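Local coordinates for Lmo1076 protein (Listeria monocytogenes serovar 1/2a, PDB 3FI7) that hydrolyses peptidoglycan as the N-acetylglucosaminidase (GH73) domain of Auto, a virulence-associated autolysin that is kept in check by autoinhibition, at residues 159-163 with 164-168. Residues are numbered along the deposited sequence; the frame is centred on the assembly and turned at random.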
loop_
_atom_site.group_PDB
_atom_site.type_symbol
_atom_site.label_atom_id
_atom_site.label_comp_id
_atom_site.label_asym_id
_atom_site.label_seq_id
_atom_site.Cartn_x
_atom_site.Cartn_y
_atom_site.Cartn_z
ATOM N N ARG A 159 12.645 -3.160 -9.004
ATOM C CA ARG A 159 11.731 -2.985 -10.129
ATOM C C ARG A 159 10.721 -1.871 -9.891
ATOM O O ARG A 159 10.606 -0.960 -10.699
ATOM C CB ARG A 159 11.033 -4.298 -10.492
ATOM C CG ARG A 159 11.979 -5.316 -11.114
ATOM C CD ARG A 159 11.283 -6.612 -11.520
ATOM N NE ARG A 159 12.261 -7.605 -11.946
ATOM C CZ ARG A 159 12.972 -8.355 -11.109
ATOM N NH1 ARG A 159 13.847 -9.231 -11.585
ATOM N NH2 ARG A 159 12.802 -8.233 -9.793
ATOM N N TYR A 160 9.991 -1.949 -8.784
ATOM C CA TYR A 160 9.011 -0.928 -8.466
ATOM C C TYR A 160 9.716 0.355 -8.020
ATOM O O TYR A 160 9.302 1.463 -8.350
ATOM C CB TYR A 160 8.048 -1.419 -7.378
ATOM C CG TYR A 160 6.906 -0.463 -7.134
ATOM C CD1 TYR A 160 7.036 0.586 -6.230
ATOM C CD2 TYR A 160 5.711 -0.587 -7.829
ATOM C CE1 TYR A 160 5.997 1.475 -6.007
ATOM C CE2 TYR A 160 4.665 0.297 -7.616
ATOM C CZ TYR A 160 4.817 1.328 -6.705
ATOM O OH TYR A 160 3.786 2.213 -6.493
ATOM N N ALA A 161 10.795 0.190 -7.271
ATOM C CA ALA A 161 11.561 1.319 -6.777
ATOM C C ALA A 161 13.032 0.947 -6.761
ATOM O O ALA A 161 13.386 -0.211 -6.543
ATOM C CB ALA A 161 11.101 1.699 -5.362
ATOM N N THR A 162 13.885 1.935 -6.987
ATOM C CA THR A 162 15.309 1.763 -6.755
ATOM C C THR A 162 15.571 2.063 -5.283
ATOM O O THR A 162 15.459 3.207 -4.839
ATOM C CB THR A 162 16.132 2.699 -7.637
ATOM O OG1 THR A 162 15.722 2.540 -9.001
ATOM C CG2 THR A 162 17.610 2.374 -7.515
ATOM N N ASP A 163 15.898 1.021 -4.532
ATOM C CA ASP A 163 16.004 1.099 -3.077
ATOM C C ASP A 163 16.337 -0.319 -2.657
ATOM O O ASP A 163 15.485 -1.210 -2.714
ATOM C CB ASP A 163 14.673 1.561 -2.455
ATOM C CG ASP A 163 14.674 1.526 -0.915
ATOM O OD1 ASP A 163 15.585 0.908 -0.320
ATOM O OD2 ASP A 163 13.750 2.116 -0.294
ATOM N N ASN A 164 17.584 -0.541 -2.268
ATOM C CA ASN A 164 18.039 -1.903 -2.026
ATOM C C ASN A 164 17.615 -2.459 -0.670
ATOM O O ASN A 164 18.061 -3.535 -0.270
ATOM C CB ASN A 164 19.551 -2.028 -2.232
ATOM C CG ASN A 164 20.341 -1.301 -1.177
ATOM O OD1 ASN A 164 19.819 -0.420 -0.494
ATOM N ND2 ASN A 164 21.609 -1.668 -1.030
ATOM N N THR A 165 16.750 -1.730 0.033
ATOM C CA THR A 165 16.097 -2.295 1.213
ATOM C C THR A 165 14.576 -2.264 1.083
ATOM O O THR A 165 13.858 -2.471 2.067
ATOM C CB THR A 165 16.517 -1.591 2.524
ATOM O OG1 THR A 165 16.283 -0.184 2.410
ATOM C CG2 THR A 165 17.996 -1.840 2.823
ATOM N N TYR A 166 14.090 -2.018 -0.132
ATOM C CA TYR A 166 12.647 -1.964 -0.374
ATOM C C TYR A 166 11.927 -3.202 0.157
ATOM O O TYR A 166 10.963 -3.086 0.913
ATOM C CB TYR A 166 12.329 -1.777 -1.858
ATOM C CG TYR A 166 10.925 -1.266 -2.098
ATOM C CD1 TYR A 166 10.525 -0.027 -1.609
ATOM C CD2 TYR A 166 9.998 -2.019 -2.806
ATOM C CE1 TYR A 166 9.240 0.442 -1.815
ATOM C CE2 TYR A 166 8.710 -1.553 -3.023
ATOM C CZ TYR A 166 8.336 -0.325 -2.526
ATOM O OH TYR A 166 7.051 0.142 -2.744
ATOM N N ALA A 167 12.396 -4.382 -0.239
ATOM C CA ALA A 167 11.750 -5.630 0.170
ATOM C C ALA A 167 11.725 -5.757 1.684
ATOM O O ALA A 167 10.712 -6.140 2.284
ATOM C CB ALA A 167 12.454 -6.828 -0.447
ATOM N N SER A 168 12.852 -5.431 2.296
ATOM C CA SER A 168 12.985 -5.507 3.740
ATOM C C SER A 168 11.980 -4.584 4.457
ATOM O O SER A 168 11.396 -4.962 5.467
ATOM C CB SER A 168 14.429 -5.182 4.144
ATOM O OG SER A 168 14.492 -4.807 5.505
#
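Asp163 reaches forward over the start of helix 166-176 and holds Thr165 by both its backbone and its side chain. With CG turned anti to the backbone N (chi1 174°), the carboxylate folds over the turn that follows, and OD1 takes two hydrogens. Thr165 N lies 2.9 Å from Asp163 OD1, on the anti side and tilted out of the carboxylate plane, whereas Thr165 OG1, 3.0 Å from the same Asp163 OD1, comes in on the syn lone pair. Thr165 occupies the N-cap position, but its side chain makes no capping bond; its hydroxyl donates back to Asp163 instead. Asp163 OD2 forms a salt bridge with Lys169, one turn into the helix. In the backbone, Tyr166 N donates to Asp163 O (3.0 Å), closing a turn across Asn164 and Thr165.

The Tyr166 side chain turns back toward the preceding loop, its ring covered on one face by Ala161, whose CB makes a CH-pi contact 4.2 Å from the ring centroid and almost on the ring normal. Tyr160 meets the far end of this ring obliquely, CD1 lying 3.5 Å from Tyr166 OH. That hydroxyl is gripped by Glu62 and Gln58 of helix 52-63, which Tyr160 also touches. An Asx turn overlapping a beta turn thus leads into the N-terminus of helix 166-176, while Tyr166 ties that helix to helix 52-63 within the lysozyme-like glucosaminidase domain.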